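Local coordinates for putative flavoprotein (Bacteroides eggerthii, PDB 4ICI) that binds flavin mononucleotide in a flavodoxin-like fold and probably serves in electron transfer or redox chemistry, at residues A[16-21]-A[90-95]; A[46-51]-A[77-82]. One frame throughout, in Å; residues are numbered along the deposited sequence.

Contact 1: residues A[16-21]-A[90-95]; sequences ILVAYF and VVFIGY. With EDO (1,2-ethanediol), chain G.
Leu17 and Phe92 are joined backbone to backbone: the carbonyl O of Leu17 takes the N-H of Phe92 at 2.8 Å, almost straight off the end of its C=O. The same exchange runs from Leu17 N, which reaches Val90 O at 2.9 Å, to Phe21 N, which gives its hydrogen to Gly94 O. Between them Ala19 is gripped twice, its N by Phe92 O and its O by Gly94 N. Longer CA-H...O contacts alternate with these bonds, such as Val91 CA to Leu17 O at 3.3 Å.

This is the parallel pairing of neighbouring strands in the five-stranded flavodoxin sheet, order 2-1-3-4-5; strand 41-44 flanks 16-20 on its other edge, and strand 119-125 flanks 90-96.

Among the apolar contacts, Ile16 CG2 sits anti to the backbone N and meets the edge of the Phe92 ring, 3.6 Å from CE1. Val18 CG2 approaches the same ring obliquely, at CD1, and Leu34 of helix 26-38 also touches it. On the Leu17 and Ala19 face, Val91 CG1 lies 4.3 Å from Leu17 CD2; branched aliphatic residues suit such a buried sheet, and the small Ala19 packs against Phe109 of helix 104-112.

Gly94 suits its place opposite Tyr20, because a side chain there would come tight against Tyr20 CB. Tyr20 CG stands between the backbone N and the carbonyl carbon (chi1 69°), and the end of the ring leads away from residues 90-95. The side chain touches Ala28 and Ala31 of helix 26-38 and Leu42 and Pro44 of strand 41-44. Its OH lies 2.5 Å from O1 of an ethanediol, probably from the crystallisation liquor, a hydrogen bond of doubtful length. An alanine here would probably open a gap between helix 26-38 and strand 41-44.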
ATOM      1  N   ILE A  16      -1.649   4.917 -14.585  1.00 14.24           N
ATOM      2  CA  ILE A  16      -1.643   4.854 -13.122  1.00 13.43           C
ATOM      3  C   ILE A  16      -2.225   3.519 -12.642  1.00 12.47           C
ATOM      4  O   ILE A  16      -3.294   3.096 -13.091  1.00 14.51           O
ATOM      5  CB  ILE A  16      -2.465   6.012 -12.490  1.00 13.51           C
ATOM      6  CG1 ILE A  16      -1.900   7.356 -12.951  1.00 16.59           C
ATOM      7  CG2 ILE A  16      -2.522   5.873 -10.951  1.00 14.04           C
ATOM      8  CD1 ILE A  16      -2.659   8.549 -12.382  1.00 17.78           C
ATOM      9  N   LEU A  17      -1.482   2.864 -11.752  1.00 11.87           N
ATOM     10  CA  LEU A  17      -1.954   1.723 -10.995  1.00 11.77           C
ATOM     11  C   LEU A  17      -2.103   2.076  -9.535  1.00 10.38           C
ATOM     12  O   LEU A  17      -1.234   2.758  -8.960  1.00 11.18           O
ATOM     13  CB  LEU A  17      -0.955   0.578 -11.104  1.00 12.47           C
ATOM     14  CG  LEU A  17      -1.332  -0.748 -10.446  1.00 12.38           C
ATOM     15  CD1 LEU A  17      -2.584  -1.354 -11.114  1.00 14.31           C
ATOM     16  CD2 LEU A  17      -0.146  -1.702 -10.458  1.00 14.04           C
ATOM     17  N   VAL A  18      -3.226   1.636  -8.965  1.00 10.40           N
ATOM     18  CA  VAL A  18      -3.488   1.711  -7.533  1.00 10.04           C
ATOM     19  C   VAL A  18      -3.438   0.276  -7.009  1.00  9.52           C
ATOM     20  O   VAL A  18      -4.405  -0.473  -7.153  1.00 11.50           O
ATOM     21  CB  VAL A  18      -4.814   2.451  -7.210  1.00 10.94           C
ATOM     22  CG1 VAL A  18      -5.066   2.516  -5.716  1.00 12.14           C
ATOM     23  CG2 VAL A  18      -4.874   3.844  -7.872  1.00 11.78           C
ATOM     24  N   ALA A  19      -2.297  -0.091  -6.450  1.00 10.00           N
ATOM     25  CA  ALA A  19      -2.116  -1.396  -5.817  1.00  9.42           C
ATOM     26  C   ALA A  19      -2.430  -1.251  -4.339  1.00  9.54           C
ATOM     27  O   ALA A  19      -2.078  -0.240  -3.726  1.00 11.79           O
ATOM     28  CB  ALA A  19      -0.662  -1.908  -6.036  1.00 10.61           C
ATOM     29  N   TYR A  20      -3.087  -2.251  -3.755  1.00  8.89           N
ATOM     30  CA  TYR A  20      -3.424  -2.149  -2.354  1.00  9.28           C
ATOM     31  C   TYR A  20      -3.628  -3.490  -1.707  1.00  9.35           C
ATOM     32  O   TYR A  20      -4.108  -4.432  -2.362  1.00 10.21           O
ATOM     33  CB  TYR A  20      -4.674  -1.259  -2.139  1.00 10.48           C
ATOM     34  CG  TYR A  20      -5.923  -1.908  -2.658  1.00  9.61           C
ATOM     35  CD1 TYR A  20      -6.270  -1.853  -4.011  1.00 11.91           C
ATOM     36  CD2 TYR A  20      -6.709  -2.671  -1.819  1.00 10.92           C
ATOM     37  CE1 TYR A  20      -7.411  -2.492  -4.483  1.00 13.65           C
ATOM     38  CE2 TYR A  20      -7.820  -3.310  -2.281  1.00 11.24           C
ATOM     39  CZ  TYR A  20      -8.173  -3.219  -3.617  1.00 12.26           C
ATOM     40  OH  TYR A  20      -9.308  -3.871  -4.081  1.00 16.22           O
ATOM     41  N   PHE A  21      -3.292  -3.538  -0.426  1.00  9.33           N
ATOM     42  CA  PHE A  21      -3.665  -4.638   0.449  1.00  9.49           C
ATOM     43  C   PHE A  21      -4.731  -4.127   1.420  1.00  9.94           C
ATOM     44  O   PHE A  21      -4.633  -3.022   1.967  1.00  9.11           O
ATOM     45  CB  PHE A  21      -2.428  -5.108   1.227  1.00 10.11           C
ATOM     46  CG  PHE A  21      -2.728  -6.072   2.356  1.00  8.80           C
ATOM     47  CD1 PHE A  21      -3.331  -7.287   2.113  1.00  9.07           C
ATOM     48  CD2 PHE A  21      -2.393  -5.752   3.644  1.00 11.37           C
ATOM     49  CE1 PHE A  21      -3.615  -8.139   3.142  1.00 10.54           C
ATOM     50  CE2 PHE A  21      -2.667  -6.610   4.674  1.00 10.63           C
ATOM     51  CZ  PHE A  21      -3.292  -7.816   4.415  1.00 10.69           C
ATOM     52  N   VAL A  90       3.044   5.365 -12.839  1.00 12.96           N
ATOM     53  CA  VAL A  90       2.851   5.726 -11.433  1.00 13.07           C
ATOM     54  C   VAL A  90       2.174   4.528 -10.768  1.00 11.49           C
ATOM     55  O   VAL A  90       1.187   3.979 -11.307  1.00 12.42           O
ATOM     56  CB  VAL A  90       1.936   6.942 -11.314  1.00 13.95           C
ATOM     57  CG1 VAL A  90       1.632   7.281  -9.872  1.00 14.11           C
ATOM     58  CG2 VAL A  90       2.524   8.157 -12.089  1.00 15.93           C
ATOM     59  N   VAL A  91       2.688   4.132  -9.609  1.00  9.80           N
ATOM     60  CA  VAL A  91       2.097   3.050  -8.830  1.00  9.52           C
ATOM     61  C   VAL A  91       1.866   3.564  -7.409  1.00  7.84           C
ATOM     62  O   VAL A  91       2.811   3.914  -6.663  1.00 10.83           O
ATOM     63  CB  VAL A  91       2.981   1.793  -8.826  1.00 10.86           C
ATOM     64  CG1 VAL A  91       2.366   0.688  -7.925  1.00 12.15           C
ATOM     65  CG2 VAL A  91       3.209   1.264 -10.241  1.00 12.87           C
ATOM     66  N   PHE A  92       0.587   3.710  -7.029  1.00  8.61           N
ATOM     67  CA  PHE A  92       0.217   3.961  -5.648  1.00  8.65           C
ATOM     68  C   PHE A  92       0.200   2.609  -4.947  1.00  8.70           C
ATOM     69  O   PHE A  92      -0.206   1.612  -5.566  1.00 10.35           O
ATOM     70  CB  PHE A  92      -1.169   4.619  -5.561  1.00  9.14           C
ATOM     71  CG  PHE A  92      -1.224   6.017  -6.097  1.00  9.12           C
ATOM     72  CD1 PHE A  92      -1.497   6.275  -7.445  1.00 11.94           C
ATOM     73  CD2 PHE A  92      -1.002   7.075  -5.244  1.00 10.47           C
ATOM     74  CE1 PHE A  92      -1.550   7.567  -7.924  1.00 12.60           C
ATOM     75  CE2 PHE A  92      -1.031   8.388  -5.725  1.00 11.30           C
ATOM     76  CZ  PHE A  92      -1.327   8.618  -7.065  1.00 11.81           C
ATOM     77  N   ILE A  93       0.672   2.579  -3.701  1.00  8.26           N
ATOM     78  CA  ILE A  93       0.719   1.358  -2.914  1.00  9.16           C
ATOM     79  C   ILE A  93       0.026   1.607  -1.582  1.00  8.57           C
ATOM     80  O   ILE A  93       0.515   2.382  -0.750  1.00  8.83           O
ATOM     81  CB  ILE A  93       2.149   0.890  -2.636  1.00  9.26           C
ATOM     82  CG1 ILE A  93       2.921   0.705  -3.935  1.00 10.72           C
ATOM     83  CG2 ILE A  93       2.124  -0.395  -1.829  1.00 10.94           C
ATOM     84  CD1 ILE A  93       4.409   0.303  -3.761  1.00 11.85           C
ATOM     85  N   GLY A  94      -1.154   0.999  -1.392  1.00  8.93           N
ATOM     86  CA  GLY A  94      -1.948   1.219  -0.227  1.00  8.78           C
ATOM     87  C   GLY A  94      -2.006   0.056   0.737  1.00  8.47           C
ATOM     88  O   GLY A  94      -1.910  -1.127   0.353  1.00  9.09           O
ATOM     89  N   TYR A  95      -2.186   0.393   2.006  1.00  7.69           N
ATOM     90  CA  TYR A  95      -2.165  -0.602   3.082  1.00  7.60           C
ATOM     91  C   TYR A  95      -2.831  -0.059   4.336  1.00  8.01           C
ATOM     92  O   TYR A  95      -2.823   1.137   4.590  1.00  8.27           O
ATOM     93  CB  TYR A  95      -0.721  -1.068   3.395  1.00  8.49           C
ATOM     94  CG  TYR A  95       0.282   0.064   3.563  1.00  9.15           C
ATOM     95  CD1 TYR A  95       0.955   0.583   2.463  1.00  8.46           C
ATOM     96  CD2 TYR A  95       0.521   0.619   4.783  1.00  9.12           C
ATOM     97  CE1 TYR A  95       1.844   1.649   2.620  1.00  8.86           C
ATOM     98  CE2 TYR A  95       1.402   1.671   4.945  1.00  9.09           C
ATOM     99  CZ  TYR A  95       2.060   2.183   3.868  1.00  9.29           C
ATOM    100  OH  TYR A  95       2.938   3.252   3.996  1.00 10.41           O
TER
HETATM  101  C1  EDO G 205     -10.284  -5.618  -1.876  1.00 19.35           C
HETATM  102  O1  EDO G 205     -10.528  -5.847  -3.264  1.00 31.96           O
HETATM  103  C2  EDO G 205     -11.305  -6.090  -0.823  1.00 31.49           C
HETATM  104  O2  EDO G 205     -12.579  -5.380  -0.711  1.00 27.38           O

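Contact 2: residues A[46-51]-A[77-82]; sequences APAQPY and AIKSKK
Ala46 and Lys79 meet where the packing is tight: Lys79 N points its hydrogen at Ala46 O, 2.8 Å away and nearly in line with the carbonyl bond. Its companion differs in geometry, since Ala48 N reaches Ala77 O at 2.9 Å from above the carbonyl plane, 45° out of it. These two bonds make a single bridge centred on Pro47 and Ile78, tying the loop after strand 41-44 to the loop from helix 64-70 to strand 90-96. Proline, which has no N-H, can stand there because the donors lie on Ala48 and Lys79. Small side chains let the loops close in, with Ala48 CB 3.8 Å from Ala77 CB, while Ile78 turns its bulk toward Ile105 and Phe109 of helix 104-112.

The Lys79 chain is the loose, solvent side. It is modelled in two conformers; in the one described, extended beyond CG, CG lies 3.7 Å from Ala48 CA.

A water stands at each end of the bridge: one accepts from Ala46 N and Ser80 N, the other accepts from Gln49 N while donating to Ala77 O.

Because both direct hydrogen bonds join backbone atoms, the pairing probably depends less on side-chain chemistry than on the course of the loops.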
ATOM      1  N   ALA A  46      -3.648  -9.775  -3.232  1.00 11.98           N
ATOM      2  CA  ALA A  46      -4.395 -10.819  -2.560  1.00 12.13           C
ATOM      3  C   ALA A  46      -3.447 -11.819  -1.922  1.00 10.91           C
ATOM      4  O   ALA A  46      -2.615 -12.423  -2.603  1.00 12.96           O
ATOM      5  CB  ALA A  46      -5.327 -11.560  -3.533  1.00 14.85           C
ATOM      6  N   PRO A  47      -3.543 -11.995  -0.613  1.00 10.26           N
ATOM      7  CA  PRO A  47      -2.742 -13.034   0.006  1.00 10.53           C
ATOM      8  C   PRO A  47      -3.107 -14.442  -0.465  1.00  9.95           C
ATOM      9  O   PRO A  47      -4.279 -14.774  -0.610  1.00 11.47           O
ATOM     10  CB  PRO A  47      -3.028 -12.902   1.479  1.00 11.42           C
ATOM     11  CG  PRO A  47      -4.164 -12.036   1.606  1.00 18.26           C
ATOM     12  CD  PRO A  47      -4.427 -11.322   0.327  1.00 11.62           C
ATOM     13  N   ALA A  48      -2.102 -15.274  -0.668  1.00  9.73           N
ATOM     14  CA  ALA A  48      -2.326 -16.661  -0.995  1.00  9.45           C
ATOM     15  C   ALA A  48      -3.099 -17.390   0.118  1.00  9.24           C
ATOM     16  O   ALA A  48      -3.903 -18.279  -0.172  1.00 12.67           O
ATOM     17  CB  ALA A  48      -1.013 -17.343  -1.291  1.00 12.01           C
ATOM     18  N   GLN A  49      -2.855 -17.003   1.363  1.00  9.22           N
ATOM     19  CA  GLN A  49      -3.624 -17.479   2.496  1.00  9.79           C
ATOM     20  C   GLN A  49      -4.314 -16.288   3.131  1.00  9.33           C
ATOM     21  O   GLN A  49      -3.660 -15.438   3.757  1.00 10.82           O
ATOM     22  CB  GLN A  49      -2.746 -18.173   3.532  1.00 11.48           C
ATOM     23  CG  GLN A  49      -3.560 -18.773   4.714  1.00 12.03           C
ATOM     24  CD  GLN A  49      -2.757 -19.566   5.671  1.00 13.96           C
ATOM     25  OE1 GLN A  49      -2.785 -19.334   6.928  1.00 17.64           O
ATOM     26  NE2 GLN A  49      -2.054 -20.538   5.136  1.00 14.58           N
ATOM     27  N   PRO A  50      -5.647 -16.186   2.966  1.00  9.28           N
ATOM     28  CA  PRO A  50      -6.383 -15.059   3.558  1.00  9.87           C
ATOM     29  C   PRO A  50      -6.178 -14.869   5.057  1.00 10.00           C
ATOM     30  O   PRO A  50      -5.994 -15.832   5.792  1.00 10.51           O
ATOM     31  CB  PRO A  50      -7.842 -15.408   3.263  1.00 13.85           C
ATOM     32  CG  PRO A  50      -7.759 -16.203   1.988  1.00 13.48           C
ATOM     33  CD  PRO A  50      -6.516 -17.023   2.136  1.00 10.72           C
ATOM     34  N   TYR A  51      -6.263 -13.609   5.503  1.00 10.96           N
ATOM     35  CA  TYR A  51      -6.181 -13.266   6.904  1.00  9.40           C
ATOM     36  C   TYR A  51      -7.537 -13.403   7.566  1.00 11.57           C
ATOM     37  O   TYR A  51      -8.513 -12.771   7.144  1.00 14.15           O
ATOM     38  CB  TYR A  51      -5.663 -11.828   7.067  1.00 11.12           C
ATOM     39  CG  TYR A  51      -4.203 -11.672   6.727  1.00  9.97           C
ATOM     40  CD1 TYR A  51      -3.794 -11.462   5.427  1.00 11.08           C
ATOM     41  CD2 TYR A  51      -3.239 -11.696   7.726  1.00 10.94           C
ATOM     42  CE1 TYR A  51      -2.447 -11.324   5.118  1.00 11.00           C
ATOM     43  CE2 TYR A  51      -1.895 -11.577   7.438  1.00  9.76           C
ATOM     44  CZ  TYR A  51      -1.501 -11.353   6.133  1.00  9.88           C
ATOM     45  OH  TYR A  51      -0.160 -11.245   5.803  1.00 10.81           O
ATOM     46  N   ALA A  77       2.915 -14.627   1.137  1.00 10.19           N
ATOM     47  CA  ALA A  77       2.767 -14.970  -0.262  1.00  9.90           C
ATOM     48  C   ALA A  77       1.559 -14.270  -0.889  1.00  9.86           C
ATOM     49  O   ALA A  77       0.492 -14.099  -0.256  1.00 10.50           O
ATOM     50  CB  ALA A  77       2.631 -16.482  -0.411  1.00 13.22           C
ATOM     51  N   ILE A  78       1.749 -13.846  -2.134  1.00 10.58           N
ATOM     52  CA  ILE A  78       0.717 -13.196  -2.948  1.00 10.61           C
ATOM     53  C   ILE A  78       0.168 -14.226  -3.948  1.00 11.68           C
ATOM     54  O   ILE A  78       0.938 -14.960  -4.572  1.00 12.48           O
ATOM     55  CB  ILE A  78       1.265 -11.938  -3.665  1.00 10.19           C
ATOM     56  CG1 ILE A  78       1.587 -10.834  -2.641  1.00 10.17           C
ATOM     57  CG2 ILE A  78       0.283 -11.433  -4.749  1.00 12.72           C
ATOM     58  CD1 ILE A  78       2.428  -9.647  -3.203  1.00 12.69           C
ATOM     59  N   LYS A  79      -1.142 -14.248  -4.136  1.00 12.03           N
ATOM     60  CA  LYS A  79      -1.775 -15.164  -5.090  0.50 15.16           C
ATOM     61  C   LYS A  79      -1.267 -15.020  -6.500  1.00 16.59           C
ATOM     62  O   LYS A  79      -0.803 -15.991  -7.128  1.00 19.02           O
ATOM     63  CB  LYS A  79      -3.276 -14.930  -5.141  0.50 16.73           C
ATOM     64  CG  LYS A  79      -4.052 -15.729  -4.178  0.50 16.75           C
ATOM     65  CD  LYS A  79      -5.504 -15.810  -4.591  0.50 15.21           C
ATOM     66  CE  LYS A  79      -6.331 -16.269  -3.434  0.50 18.74           C
ATOM     67  NZ  LYS A  79      -7.758 -16.565  -3.813  0.50 18.20           N
ATOM     68  N   SER A  80      -1.370 -13.803  -7.032  1.00 15.84           N
ATOM     69  CA  SER A  80      -1.095 -13.540  -8.449  0.70 18.73           C
ATOM     70  C   SER A  80      -0.447 -12.187  -8.606  1.00 16.97           C
ATOM     71  O   SER A  80      -0.982 -11.200  -8.060  1.00 18.13           O
ATOM     72  CB  SER A  80      -2.412 -13.550  -9.225  0.70 21.06           C
ATOM     73  OG  SER A  80      -3.023 -14.816  -9.117  0.70 25.01           O
ATOM     74  N   LYS A  81       0.651 -12.125  -9.354  1.00 17.78           N
ATOM     75  CA  LYS A  81       1.287 -10.841  -9.680  1.00 18.12           C
ATOM     76  C   LYS A  81       0.468 -10.058 -10.690  1.00 17.28           C
ATOM     77  O   LYS A  81      -0.382 -10.594 -11.424  1.00 18.40           O
ATOM     78  CB  LYS A  81       2.705 -11.035 -10.246  1.00 18.31           C
ATOM     79  CG  LYS A  81       3.685 -11.616  -9.237  1.00 24.28           C
ATOM     80  CD  LYS A  81       5.103 -11.657  -9.766  1.00 28.79           C
ATOM     81  CE  LYS A  81       6.099 -12.145  -8.725  1.00 29.26           C
ATOM     82  NZ  LYS A  81       7.481 -12.007  -9.267  1.00 29.26           N
ATOM     83  N   LYS A  82       0.745  -8.760 -10.724  1.00 16.86           N
ATOM     84  CA  LYS A  82       0.208  -7.891 -11.758  1.00 16.63           C
ATOM     85  C   LYS A  82       1.048  -8.031 -13.028  1.00 18.48           C
ATOM     86  O   LYS A  82       2.167  -7.510 -13.127  1.00 18.30           O
ATOM     87  CB  LYS A  82       0.186  -6.435 -11.257  1.00 16.86           C
ATOM     88  CG  LYS A  82      -0.538  -5.468 -12.192  1.00 19.06           C
ATOM     89  CD  LYS A  82      -2.024  -5.725 -12.230  1.00 20.07           C
ATOM     90  CE  LYS A  82      -2.817  -4.621 -12.880  1.00 25.24           C
ATOM     91  NZ  LYS A  82      -3.292  -5.019 -14.215  1.00 26.42           N
TER
HETATM   92  O   HOH W   1      -2.949 -11.286  -5.916  1.00 21.57           O
HETATM   93  O   HOH W   2      -0.418 -15.417   2.063  1.00 11.75           O

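Contact 1 lies in the buried centre of the sheet and contact 2 at the surface, their centres 15 Å apart, and in sequence both loops of contact 2 fall between the two strands of contact 1. Their segments touch: Phe21 CZ is 3.7 Å from Tyr51 CE1, with the two ring planes at about 60°, and Leu17 CD1 is 3.7 Å from Lys82 CE. Phe21 CE1, 4.2 Å from Pro47 CG, reaches the bridge of contact 2 itself. The Phe21 side chain also comes about 6 Å from the bound flavin mononucleotide, nearest atoms, so Phe21 lies between the neighbourhood of the cofactor and the loop 46-51. Tyr51 continues this aromatic cluster edge-to-face onto Trp98.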